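Side-chain contacts in aminotransferase (Paracoccus denitrificans, PDB 4GRX), which probably transfers amino groups between amines or amino acids and carbonyl acceptors with a pyridoxal phosphate cofactor, as a class III omega-aminotransferase: residues S27-G30 / F31-M34; M71-G74 / F75-G79; A207-V210 / A211-R215; I254-I257 / L258-Y261; K347-D350 / V351-E355. All coordinates share one frame; numbering follows the deposited sequence.

How the interactions relate
The five contacts follow one another along the chain, in two touching pairs and one separate site. Interactions 2 and 5 have centres about 11 Å apart and meet where H77 CE1 lies 3.8 Å from V351 CG2, joining the start of helix 78-90 to helix 339-354. Interactions 3 and 4 lie on helices 206-224 and 250-260, with centres about 14 Å apart and A214 O 3.4 Å from I257 CD1. Interaction 1 stands apart, about 26 Å from interaction 2 between centres. Interactions 1 and 2 both reach the second subunit, and in interaction 1 the ligand pocket lies at that interface, whereas interactions 3 and 4 form helical packing about 40 Å from them between centres.

Interaction 1 (S27-G30 / F31-M34); sequences SLYG and FTDM. With DAV (delta-amino valeric acid), chain F.
Y29 and T32 meet at their first side-chain carbons, CB to CB at 3.5 Å, where the chain folds back between helices 19-26 and 34-40. Followed outward, the Y29 ring divides its neighbours: CD1 lies 3.9 Å from T32 CG2, while CD2 lies 4.0 Å from M34 CE. The chi2 bend of M34 (-59°) places its sulfur beside the ring, and the chi3 bend (-63°) turns CE to Y29 CD2; SD stands 4.9 Å from the Y29 ring centroid in an oblique Met-aromatic contact. S27 CB sits over one ring face toward the rim, and the phenol OH at the tip bonds T42 OG1. In the turn, T32 OG1 donates to G30 O at 2.9 Å, standing 63° out of the carbonyl plane, and a water donates to Y29 O while accepting from T32 N. F31 leaves this knot in another direction: CB of delta-amino valeric acid lies over the centre of one face of its ring, 4.0 Å above the plane, and F97 of the second subunit makes an edge-to-face contact with it. Y162 and Y177 also touch F31, so this turn forms part of the delta-amino valeric acid pocket, at a subunit interface.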
loop_
_atom_site.group_PDB
_atom_site.type_symbol
_atom_site.label_atom_id
_atom_site.label_comp_id
_atom_site.label_asym_id
_atom_site.label_seq_id
_atom_site.Cartn_x
_atom_site.Cartn_y
_atom_site.Cartn_z
ATOM N N SER A 27 6.479 19.202 3.517
ATOM C CA SER A 27 6.547 18.032 2.649
ATOM C C SER A 27 7.913 17.372 2.622
ATOM O O SER A 27 8.936 18.030 2.657
ATOM C CB SER A 27 6.112 18.388 1.220
ATOM O OG SER A 27 4.738 18.768 1.197
ATOM N N LEU A 28 7.908 16.051 2.584
ATOM C CA LEU A 28 9.068 15.321 2.151
ATOM C C LEU A 28 8.678 14.805 0.790
ATOM O O LEU A 28 7.804 13.942 0.679
ATOM C CB LEU A 28 9.346 14.166 3.093
ATOM C CG LEU A 28 10.771 13.640 2.996
ATOM C CD1 LEU A 28 11.145 13.069 4.343
ATOM C CD2 LEU A 28 10.924 12.576 1.918
ATOM N N TYR A 29 9.300 15.345 -0.251
ATOM C CA TYR A 29 8.873 15.055 -1.629
ATOM C C TYR A 29 9.393 13.705 -2.105
ATOM O O TYR A 29 10.537 13.339 -1.833
ATOM C CB TYR A 29 9.378 16.120 -2.592
ATOM C CG TYR A 29 8.912 17.521 -2.328
ATOM C CD1 TYR A 29 7.879 18.078 -3.072
ATOM C CD2 TYR A 29 9.522 18.307 -1.357
ATOM C CE1 TYR A 29 7.457 19.382 -2.844
ATOM C CE2 TYR A 29 9.103 19.610 -1.120
ATOM C CZ TYR A 29 8.077 20.143 -1.873
ATOM O OH TYR A 29 7.665 21.432 -1.646
ATOM N N GLY A 30 8.545 12.970 -2.816
ATOM C CA GLY A 30 8.956 11.732 -3.442
ATOM C C GLY A 30 9.045 11.901 -4.941
ATOM O O GLY A 30 8.155 12.511 -5.561
ATOM N N PHE A 31 10.115 11.346 -5.519
ATOM C CA PHE A 31 10.352 11.375 -6.965
ATOM C C PHE A 31 10.198 12.796 -7.457
ATOM O O PHE A 31 9.447 13.063 -8.387
ATOM C CB PHE A 31 9.364 10.481 -7.708
ATOM C CG PHE A 31 9.677 9.013 -7.631
ATOM C CD1 PHE A 31 10.846 8.501 -8.183
ATOM C CD2 PHE A 31 8.772 8.127 -7.039
ATOM C CE1 PHE A 31 11.107 7.140 -8.124
ATOM C CE2 PHE A 31 9.031 6.763 -6.989
ATOM C CZ PHE A 31 10.197 6.274 -7.533
ATOM N N THR A 32 10.894 13.712 -6.795
ATOM C CA THR A 32 10.797 15.114 -7.119
ATOM C C THR A 32 12.227 15.642 -7.224
ATOM O O THR A 32 13.021 15.479 -6.286
ATOM C CB THR A 32 9.962 15.861 -6.050
ATOM O OG1 THR A 32 8.620 15.342 -6.039
ATOM C CG2 THR A 32 9.920 17.356 -6.307
ATOM N N ASP A 33 12.570 16.226 -8.375
ATOM C CA ASP A 33 13.866 16.864 -8.520
ATOM C C ASP A 33 13.925 18.096 -7.612
ATOM O O ASP A 33 13.180 19.062 -7.801
ATOM C CB ASP A 33 14.165 17.235 -9.974
ATOM C CG ASP A 33 15.594 17.750 -10.161
ATOM O OD1 ASP A 33 16.511 16.914 -10.357
ATOM O OD2 ASP A 33 15.804 18.989 -10.112
ATOM N N MET A 34 14.811 18.043 -6.623
ATOM C CA MET A 34 14.863 19.065 -5.581
ATOM C C MET A 34 15.428 20.427 -6.031
ATOM O O MET A 34 14.906 21.464 -5.629
ATOM C CB MET A 34 15.568 18.525 -4.326
ATOM C CG MET A 34 14.831 17.370 -3.649
ATOM S SD MET A 34 13.144 17.759 -3.110
ATOM C CE MET A 34 13.418 19.053 -1.891
HETATM O OXT DAV F . 11.105 6.226 -11.952
HETATM O O DAV F . 11.167 8.472 -11.848
HETATM C CB DAV F . 8.241 6.696 -11.061
HETATM C CG DAV F . 6.862 6.388 -11.632
HETATM C CD DAV F . 5.954 5.929 -10.496
HETATM N N DAV F . 4.945 4.979 -10.978
HETATM C C DAV F . 10.565 7.369 -11.947
HETATM C C1 DAV F . 9.029 7.440 -12.149
HETATM O O HOH W 1 12.465 13.601 -4.251
#

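Interaction 2 (M71-G74 / F75-G79); sequences MVAG and FDHKG
M71 and F75 make the close-packed half of this contact. M71 CG approaches F75 CE1 at 3.6 Å and M71 CB reaches the same atom at 3.8 Å, the two side chains crossing at about a right angle. The sulfur lies farther along, with SD 5.0 Å from the F75 ring centroid and 59° off the ring normal, an oblique Met-aromatic contact. F75 CG is anti to its carbonyl carbon (chi1 -59°), which turns the ring back toward M71, and G93 of the second subunit packs on both residues. Replacing F75 with alanine is likely to open a gap next to M71 and leave its CG and sulfur without the ring beside them. A type I turn from M71 to G74 brings the partners together; it is closed by G74 N donating to M71 O at 2.8 Å, and G74 has a positive phi of 76°, which favours glycine. The other half is sparser and partly open to solvent. There A73 O lies 3.4 Å from H77 CB and A73 CB 4.1 Å from H77 CB, while the imidazole has another task, its ND1 taking the N-H of L80 as N-cap of a helix. D76, also partly exposed, bonds G50 N through OD1. The segment thus leads from the loop after strand 60-63 into helix 78-90, with V351 of helix 339-354 lying against H77.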
loop_
_atom_site.group_PDB
_atom_site.type_symbol
_atom_site.label_atom_id
_atom_site.label_comp_id
_atom_site.label_asym_id
_atom_site.label_seq_id
_atom_site.Cartn_x
_atom_site.Cartn_y
_atom_site.Cartn_z
ATOM N N MET A 71 -4.983 8.584 -14.821
ATOM C CA MET A 71 -6.197 9.409 -15.024
ATOM C C MET A 71 -6.742 9.347 -16.466
ATOM O O MET A 71 -7.007 10.372 -17.096
ATOM C CB MET A 71 -5.959 10.866 -14.611
ATOM C CG MET A 71 -5.254 11.025 -13.287
ATOM S SD MET A 71 -6.417 11.185 -11.938
ATOM C CE MET A 71 -5.339 10.514 -10.660
ATOM N N VAL A 72 -6.928 8.138 -16.968
ATOM C CA VAL A 72 -7.319 7.925 -18.361
ATOM C C VAL A 72 -8.645 8.583 -18.751
ATOM O O VAL A 72 -8.881 8.856 -19.926
ATOM C CB VAL A 72 -7.350 6.424 -18.695
ATOM C CG1 VAL A 72 -5.988 5.805 -18.386
ATOM C CG2 VAL A 72 -8.461 5.736 -17.912
ATOM N N ALA A 73 -9.495 8.841 -17.765
ATOM C CA ALA A 73 -10.764 9.488 -18.031
ATOM C C ALA A 73 -10.728 10.993 -17.728
ATOM O O ALA A 73 -11.764 11.635 -17.573
ATOM C CB ALA A 73 -11.874 8.799 -17.257
ATOM N N GLY A 74 -9.524 11.547 -17.650
ATOM C CA GLY A 74 -9.357 12.956 -17.334
ATOM C C GLY A 74 -9.554 13.303 -15.868
ATOM O O GLY A 74 -9.622 12.430 -15.003
ATOM N N PHE A 75 -9.653 14.597 -15.594
ATOM C CA PHE A 75 -9.646 15.092 -14.228
ATOM C C PHE A 75 -11.003 15.574 -13.735
ATOM O O PHE A 75 -11.102 16.118 -12.637
ATOM C CB PHE A 75 -8.598 16.195 -14.098
ATOM C CG PHE A 75 -7.212 15.741 -14.434
ATOM C CD1 PHE A 75 -6.479 14.993 -13.527
ATOM C CD2 PHE A 75 -6.648 16.048 -15.665
ATOM C CE1 PHE A 75 -5.200 14.560 -13.836
ATOM C CE2 PHE A 75 -5.364 15.626 -15.983
ATOM C CZ PHE A 75 -4.637 14.885 -15.067
ATOM N N ASP A 76 -12.048 15.383 -14.535
ATOM C CA ASP A 76 -13.386 15.745 -14.074
ATOM C C ASP A 76 -14.518 14.936 -14.705
ATOM O O ASP A 76 -15.621 15.449 -14.865
ATOM C CB ASP A 76 -13.626 17.271 -14.198
ATOM C CG ASP A 76 -13.902 17.728 -15.633
ATOM O OD1 ASP A 76 -13.349 17.148 -16.593
ATOM O OD2 ASP A 76 -14.682 18.697 -15.802
ATOM N N HIS A 77 -14.255 13.676 -15.041
ATOM C CA HIS A 77 -15.274 12.809 -15.631
ATOM C C HIS A 77 -16.502 12.700 -14.773
ATOM O O HIS A 77 -16.460 12.168 -13.663
ATOM C CB HIS A 77 -14.719 11.431 -15.910
ATOM C CG HIS A 77 -15.621 10.583 -16.753
ATOM N ND1 HIS A 77 -16.600 9.831 -16.228
ATOM C CD2 HIS A 77 -15.673 10.390 -18.131
ATOM C CE1 HIS A 77 -17.252 9.188 -17.218
ATOM N NE2 HIS A 77 -16.682 9.528 -18.381
ATOM N N LYS A 78 -17.617 13.193 -15.312
ATOM C CA LYS A 78 -18.895 13.284 -14.591
ATOM C C LYS A 78 -19.450 11.944 -14.109
ATOM O O LYS A 78 -19.944 11.851 -12.984
ATOM C CB LYS A 78 -19.942 14.012 -15.440
ATOM C CG LYS A 78 -21.064 14.645 -14.629
ATOM C CD LYS A 78 -22.249 15.047 -15.498
ATOM C CE LYS A 78 -23.445 15.406 -14.635
ATOM N NZ LYS A 78 -24.718 15.265 -15.396
ATOM N N GLY A 79 -19.369 10.922 -14.962
ATOM C CA GLY A 79 -19.894 9.601 -14.643
ATOM C C GLY A 79 -19.158 8.992 -13.474
ATOM O O GLY A 79 -19.772 8.465 -12.548
#

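Interaction 3 (A207-V210 / A211-R215); sequences AQFV and ARLAR
The F209 ring has L213 CG over one face and the guanidinium of R212 at its edge. R212 NH2 lies in the ring plane, 3.5 Å from F209 CD1, and the ring and guanidinium planes stand 72° apart; the cation therefore meets the rim and does not stack on the face. L213 CD1 reaches F209 CZ at 3.8 Å. F209 CG points away from its backbone N (chi1 179°), which carries the ring out beside both partners. The R212 chain bends at chi3, and its NH2 is held from outside by a salt bridge to E204 OE1 and a hydrogen bond to Y199 O. An alanine in place of F209 would probably leave a gap beside L213 CD1 and take away the ring edge that R212 NH2 meets. Beneath these side chains run ordinary i to i+4 bonds, such as A211 N to A207 O at 2.9 Å and L213 N to F209 O at 3.1 Å. V210 and A214 pack on A253, and L213 on Y250, so the buried side of helix 206-224 lies against helix 250-260, typical of the amphipathic helices layered outside the large sheet in fold type I enzymes.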
loop_
_atom_site.group_PDB
_atom_site.type_symbol
_atom_site.label_atom_id
_atom_site.label_comp_id
_atom_site.label_asym_id
_atom_site.label_seq_id
_atom_site.Cartn_x
_atom_site.Cartn_y
_atom_site.Cartn_z
ATOM N N ALA A 207 15.540 -11.022 -34.421
ATOM C CA ALA A 207 15.322 -12.465 -34.160
ATOM C C ALA A 207 16.493 -13.111 -33.405
ATOM O O ALA A 207 16.288 -13.934 -32.494
ATOM C CB ALA A 207 15.054 -13.209 -35.458
ATOM N N GLN A 208 17.712 -12.730 -33.785
ATOM C CA GLN A 208 18.922 -13.173 -33.095
ATOM C C GLN A 208 18.989 -12.601 -31.677
ATOM O O GLN A 208 19.399 -13.286 -30.744
ATOM C CB GLN A 208 20.175 -12.788 -33.886
ATOM C CG GLN A 208 20.397 -13.568 -35.175
ATOM C CD GLN A 208 21.408 -12.898 -36.077
ATOM O OE1 GLN A 208 21.762 -11.735 -35.883
ATOM N NE2 GLN A 208 21.870 -13.623 -37.079
ATOM N N PHE A 209 18.568 -11.351 -31.527
ATOM C CA PHE A 209 18.429 -10.734 -30.225
ATOM C C PHE A 209 17.440 -11.483 -29.328
ATOM O O PHE A 209 17.739 -11.722 -28.154
ATOM C CB PHE A 209 18.007 -9.273 -30.390
ATOM C CG PHE A 209 17.807 -8.545 -29.095
ATOM C CD1 PHE A 209 18.886 -8.246 -28.271
ATOM C CD2 PHE A 209 16.532 -8.142 -28.697
ATOM C CE1 PHE A 209 18.701 -7.556 -27.077
ATOM C CE2 PHE A 209 16.341 -7.457 -27.496
ATOM C CZ PHE A 209 17.428 -7.155 -26.695
ATOM N N VAL A 210 16.269 -11.839 -29.866
ATOM C CA VAL A 210 15.256 -12.559 -29.089
ATOM C C VAL A 210 15.747 -13.954 -28.718
ATOM O O VAL A 210 15.511 -14.425 -27.597
ATOM C CB VAL A 210 13.880 -12.632 -29.794
ATOM C CG1 VAL A 210 12.979 -13.677 -29.128
ATOM C CG2 VAL A 210 13.206 -11.264 -29.783
ATOM N N ALA A 211 16.453 -14.600 -29.643
ATOM C CA ALA A 211 17.050 -15.899 -29.339
ATOM C C ALA A 211 18.127 -15.811 -28.237
ATOM O O ALA A 211 18.213 -16.709 -27.389
ATOM C CB ALA A 211 17.589 -16.556 -30.593
ATOM N N ARG A 212 18.909 -14.723 -28.223
ATOM C CA ARG A 212 19.924 -14.524 -27.181
ATOM C C ARG A 212 19.280 -14.370 -25.818
ATOM O O ARG A 212 19.792 -14.907 -24.839
ATOM C CB ARG A 212 20.861 -13.352 -27.475
ATOM C CG ARG A 212 21.802 -13.006 -26.324
ATOM C CD ARG A 212 23.045 -12.222 -26.745
ATOM N NE ARG A 212 22.754 -10.942 -27.419
ATOM C CZ ARG A 212 22.481 -9.794 -26.797
ATOM N NH1 ARG A 212 22.453 -9.757 -25.472
ATOM N NH2 ARG A 212 22.229 -8.682 -27.502
ATOM N N LEU A 213 18.151 -13.669 -25.738
ATOM C CA LEU A 213 17.478 -13.536 -24.428
ATOM C C LEU A 213 16.793 -14.835 -23.975
ATOM O O LEU A 213 16.710 -15.112 -22.781
ATOM C CB LEU A 213 16.488 -12.364 -24.404
ATOM C CG LEU A 213 17.010 -10.936 -24.653
ATOM C CD1 LEU A 213 15.855 -9.949 -24.667
ATOM C CD2 LEU A 213 18.067 -10.494 -23.650
ATOM N N ALA A 214 16.308 -15.632 -24.924
ATOM C CA ALA A 214 15.710 -16.918 -24.589
ATOM C C ALA A 214 16.818 -17.785 -23.990
ATOM O O ALA A 214 16.646 -18.448 -22.965
ATOM C CB ALA A 214 15.101 -17.564 -25.835
ATOM N N ARG A 215 17.971 -17.722 -24.643
ATOM C CA ARG A 215 19.168 -18.433 -24.251
ATOM C C ARG A 215 19.662 -17.939 -22.894
ATOM O O ARG A 215 20.015 -18.746 -22.032
ATOM C CB ARG A 215 20.224 -18.228 -25.334
ATOM C CG ARG A 215 21.439 -19.130 -25.268
ATOM C CD ARG A 215 22.138 -19.191 -26.623
ATOM N NE ARG A 215 22.540 -17.874 -27.124
ATOM C CZ ARG A 215 22.172 -17.365 -28.308
ATOM N NH1 ARG A 215 21.390 -18.061 -29.137
ATOM N NH2 ARG A 215 22.598 -16.157 -28.675
#

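Interaction 4 (I254-I257 / L258-Y261)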
loop_
_atom_site.group_PDB
_atom_site.type_symbol
_atom_site.label_atom_id
_atom_site.label_comp_id
_atom_site.label_asym_id
_atom_site.label_seq_id
_atom_site.Cartn_x
_atom_site.Cartn_y
_atom_site.Cartn_z
ATOM N N ILE A 254 10.026 -16.742 -24.644
ATOM C CA ILE A 254 10.195 -16.719 -23.185
ATOM C C ILE A 254 9.279 -17.681 -22.426
ATOM O O ILE A 254 9.751 -18.398 -21.544
ATOM C CB ILE A 254 10.074 -15.266 -22.621
ATOM C CG1 ILE A 254 11.382 -14.504 -22.851
ATOM C CG2 ILE A 254 9.734 -15.229 -21.130
ATOM C CD1 ILE A 254 12.523 -14.933 -21.961
ATOM N N LEU A 255 7.993 -17.717 -22.767
ATOM C CA LEU A 255 7.046 -18.525 -21.992
ATOM C C LEU A 255 7.259 -20.032 -21.939
ATOM O O LEU A 255 7.198 -20.615 -20.848
ATOM C CB LEU A 255 5.599 -18.197 -22.338
ATOM C CG LEU A 255 4.962 -17.344 -21.252
ATOM C CD1 LEU A 255 5.404 -15.902 -21.410
ATOM C CD2 LEU A 255 3.459 -17.445 -21.327
ATOM N N PRO A 256 7.518 -20.680 -23.096
ATOM C CA PRO A 256 7.740 -22.133 -23.076
ATOM C C PRO A 256 8.874 -22.572 -22.139
ATOM O O PRO A 256 8.748 -23.599 -21.471
ATOM C CB PRO A 256 8.089 -22.445 -24.529
ATOM C CG PRO A 256 7.321 -21.419 -25.287
ATOM C CD PRO A 256 7.539 -20.172 -24.479
ATOM N N ILE A 257 9.952 -21.783 -22.075
ATOM C CA ILE A 257 11.074 -22.076 -21.180
ATOM C C ILE A 257 10.568 -22.049 -19.739
ATOM O O ILE A 257 10.902 -22.931 -18.942
ATOM C CB ILE A 257 12.252 -21.093 -21.399
ATOM C CG1 ILE A 257 12.772 -21.188 -22.843
ATOM C CG2 ILE A 257 13.399 -21.372 -20.440
ATOM C CD1 ILE A 257 13.652 -20.032 -23.272
ATOM N N LEU A 258 9.720 -21.071 -19.423
ATOM C CA LEU A 258 9.172 -20.971 -18.075
ATOM C C LEU A 258 8.208 -22.112 -17.753
ATOM O O LEU A 258 8.186 -22.596 -16.621
ATOM C CB LEU A 258 8.505 -19.615 -17.838
ATOM C CG LEU A 258 9.354 -18.354 -17.943
ATOM C CD1 LEU A 258 8.448 -17.152 -17.808
ATOM C CD2 LEU A 258 10.440 -18.304 -16.883
ATOM N N ARG A 259 7.414 -22.540 -18.737
ATOM C CA ARG A 259 6.559 -23.729 -18.564
ATOM C C ARG A 259 7.404 -24.989 -18.334
ATOM O O ARG A 259 7.169 -25.732 -17.383
ATOM C CB ARG A 259 5.561 -23.902 -19.730
ATOM C CG ARG A 259 4.469 -22.832 -19.741
ATOM C CD ARG A 259 3.268 -23.166 -20.629
ATOM N NE ARG A 259 3.449 -22.780 -22.045
ATOM C CZ ARG A 259 3.069 -21.618 -22.586
ATOM N NH1 ARG A 259 2.476 -20.676 -21.845
ATOM N NH2 ARG A 259 3.291 -21.398 -23.878
ATOM N N LYS A 260 8.406 -25.200 -19.185
ATOM C CA LYS A 260 9.349 -26.317 -19.046
ATOM C C LYS A 260 9.944 -26.454 -17.635
ATOM O O LYS A 260 9.994 -27.550 -17.106
ATOM C CB LYS A 260 10.465 -26.204 -20.086
ATOM C CG LYS A 260 11.437 -27.370 -20.117
ATOM C CD LYS A 260 12.619 -27.048 -21.017
ATOM C CE LYS A 260 13.732 -28.077 -20.895
ATOM N NZ LYS A 260 14.751 -27.889 -21.969
ATOM N N TYR A 261 10.371 -25.354 -17.021
ATOM C CA TYR A 261 11.008 -25.436 -15.713
ATOM C C TYR A 261 10.092 -25.170 -14.517
ATOM O O TYR A 261 10.569 -24.997 -13.408
ATOM C CB TYR A 261 12.243 -24.533 -15.668
ATOM C CG TYR A 261 13.313 -24.905 -16.679
ATOM C CD1 TYR A 261 14.209 -25.955 -16.436
ATOM C CD2 TYR A 261 13.424 -24.211 -17.877
ATOM C CE1 TYR A 261 15.184 -26.293 -17.358
ATOM C CE2 TYR A 261 14.383 -24.544 -18.811
ATOM C CZ TYR A 261 15.258 -25.581 -18.549
ATOM O OH TYR A 261 16.207 -25.881 -19.490
#
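At the end of the crossover helix of a beta-alpha-beta unit, I257 and Y261 lie side by side, pointing the same way. I257 CG2, anti to its backbone N, touches Y261 CE2 at 3.7 Å, while I257 O sits at the ring edge near its plane. The same carbonyl accepts Y261 N at 3.1 Å, so one oxygen meets both the backbone and the ring rim of the first residue to leave the helix. The phenol OH bonds E218 OE2 of helix 206-224, and I221 of that helix packs on both I257 and Y261. Farther back, I254 CG2 meets L258 CD1 obliquely at 4.0 Å. These two form the inward face of the crossover: both rest on F232 of strand 229-234, and L258 also on M265 of strand 265-268, the two parallel strands that helix 250-260 connects. The outward face is formed by R259, whose bend at chi3 (-86°) folds its guanidinium back over L255. L255 CB lies over one face of that group, and L255 CD2 reaches R259 NH1 at 3.4 Å. P256 kinks the helix, since its N has no hydrogen to give to the preceding turn. Around the kink the bonds are uneven: L258 N to I254 O is weak at 3.4 Å, while K260 N to P256 O is 2.8 Å and nearly straight at 173°.

Interaction 5 (K347-D350 / V351-E355)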
loop_
_atom_site.group_PDB
_atom_site.type_symbol
_atom_site.label_atom_id
_atom_site.label_comp_id
_atom_site.label_asym_id
_atom_site.label_seq_id
_atom_site.Cartn_x
_atom_site.Cartn_y
_atom_site.Cartn_z
ATOM N N LYS A 347 -17.350 1.059 -12.332
ATOM C CA LYS A 347 -17.594 2.196 -13.196
ATOM C C LYS A 347 -16.435 2.492 -14.147
ATOM O O LYS A 347 -16.662 2.771 -15.329
ATOM C CB LYS A 347 -17.921 3.443 -12.382
ATOM C CG LYS A 347 -18.429 4.597 -13.228
ATOM C CD LYS A 347 -19.801 4.291 -13.800
ATOM C CE LYS A 347 -20.129 5.233 -14.941
ATOM N NZ LYS A 347 -21.422 4.874 -15.580
ATOM N N ALA A 348 -15.205 2.450 -13.641
ATOM C CA ALA A 348 -14.044 2.721 -14.499
ATOM C C ALA A 348 -13.899 1.678 -15.619
ATOM O O ALA A 348 -13.689 2.034 -16.783
ATOM C CB ALA A 348 -12.762 2.822 -13.679
ATOM N N ILE A 349 -14.012 0.401 -15.256
ATOM C CA ILE A 349 -14.009 -0.691 -16.233
ATOM C C ILE A 349 -15.117 -0.483 -17.286
ATOM O O ILE A 349 -14.870 -0.583 -18.493
ATOM C CB ILE A 349 -14.091 -2.074 -15.529
ATOM C CG1 ILE A 349 -12.777 -2.326 -14.764
ATOM C CG2 ILE A 349 -14.373 -3.201 -16.529
ATOM C CD1 ILE A 349 -12.890 -3.241 -13.570
ATOM N N ASP A 350 -16.317 -0.154 -16.825
ATOM C CA ASP A 350 -17.435 0.106 -17.730
ATOM C C ASP A 350 -17.145 1.301 -18.646
ATOM O O ASP A 350 -17.328 1.202 -19.860
ATOM C CB ASP A 350 -18.746 0.309 -16.959
ATOM C CG ASP A 350 -19.976 0.253 -17.861
ATOM O OD1 ASP A 350 -19.852 -0.143 -19.045
ATOM O OD2 ASP A 350 -21.083 0.599 -17.385
ATOM N N VAL A 351 -16.684 2.413 -18.072
ATOM C CA VAL A 351 -16.378 3.624 -18.849
ATOM C C VAL A 351 -15.354 3.359 -19.962
ATOM O O VAL A 351 -15.573 3.737 -21.118
ATOM C CB VAL A 351 -15.916 4.794 -17.943
ATOM C CG1 VAL A 351 -15.197 5.871 -18.752
ATOM C CG2 VAL A 351 -17.101 5.394 -17.197
ATOM N N VAL A 352 -14.256 2.700 -19.610
ATOM C CA VAL A 352 -13.173 2.429 -20.548
ATOM C C VAL A 352 -13.645 1.539 -21.716
ATOM O O VAL A 352 -13.535 1.917 -22.890
ATOM C CB VAL A 352 -11.930 1.831 -19.821
ATOM C CG1 VAL A 352 -10.857 1.398 -20.806
ATOM C CG2 VAL A 352 -11.339 2.835 -18.845
ATOM N N MET A 353 -14.217 0.385 -21.396
ATOM C CA MET A 353 -14.533 -0.612 -22.414
ATOM C C MET A 353 -15.849 -0.392 -23.165
ATOM O O MET A 353 -16.022 -0.912 -24.270
ATOM C CB MET A 353 -14.536 -2.000 -21.777
ATOM C CG MET A 353 -13.216 -2.426 -21.154
ATOM S SD MET A 353 -13.371 -4.016 -20.316
ATOM C CE MET A 353 -13.761 -5.106 -21.684
ATOM N N ASN A 354 -16.783 0.354 -22.579
ATOM C CA ASN A 354 -18.134 0.464 -23.158
ATOM C C ASN A 354 -18.622 1.873 -23.479
ATOM O O ASN A 354 -19.663 2.040 -24.130
ATOM C CB ASN A 354 -19.164 -0.254 -22.279
ATOM C CG ASN A 354 -18.816 -1.713 -22.038
ATOM O OD1 ASN A 354 -18.539 -2.467 -22.973
ATOM N ND2 ASN A 354 -18.826 -2.116 -20.774
ATOM N N GLU A 355 -17.893 2.881 -23.008
ATOM C CA GLU A 355 -18.228 4.269 -23.304
ATOM C C GLU A 355 -17.135 4.909 -24.140
ATOM O O GLU A 355 -16.945 6.122 -24.084
ATOM C CB GLU A 355 -18.489 5.089 -22.037
ATOM C CG GLU A 355 -19.722 4.672 -21.253
ATOM C CD GLU A 355 -19.919 5.452 -19.957
ATOM O OE1 GLU A 355 -19.494 6.632 -19.885
ATOM O OE2 GLU A 355 -20.502 4.880 -18.998
#
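V351 packs beneath the K347 chain, its CG2 3.8 Å from K347 CE, and its backbone N donates to K347 O at 2.8 Å. The lysine CG is anti to its own N and the chain then bends at chi2 (68°), so it runs along the helix over this valine. V352 continues the pattern, with its N bonded to A348 O, and its side chain turns toward A358 of the following helix. Next, M353 lies side by side with I349, SD against I349 CG2 at 4.0 Å, and both touch V115 of helix 103-115. These are the last two turns of helix 339-354, wedged between helices 78-90, 103-115 and 357-375: L80 meets A348 and K347, and L357 meets V351. N354 closes the turn twice. Its N donates to D350 O at 2.9 Å, and its ND2 donates to D350 OD1 at 2.8 Å with an N-H...O angle of 164°. The carboxylate oxygen is met on its anti side and lies almost in the amide plane, although the two flat groups stand 68° apart. E355, the first residue beyond helical geometry, still sends its N to V351 O at 3.1 Å, while its extended side chain crosses K347 at about a right angle and forms a salt bridge, OE2 to K347 NZ at 3.5 Å. D350 OD2 lies 4.6 Å from E355 OE2, and the nearby lysine probably offsets some of the like-charge repulsion.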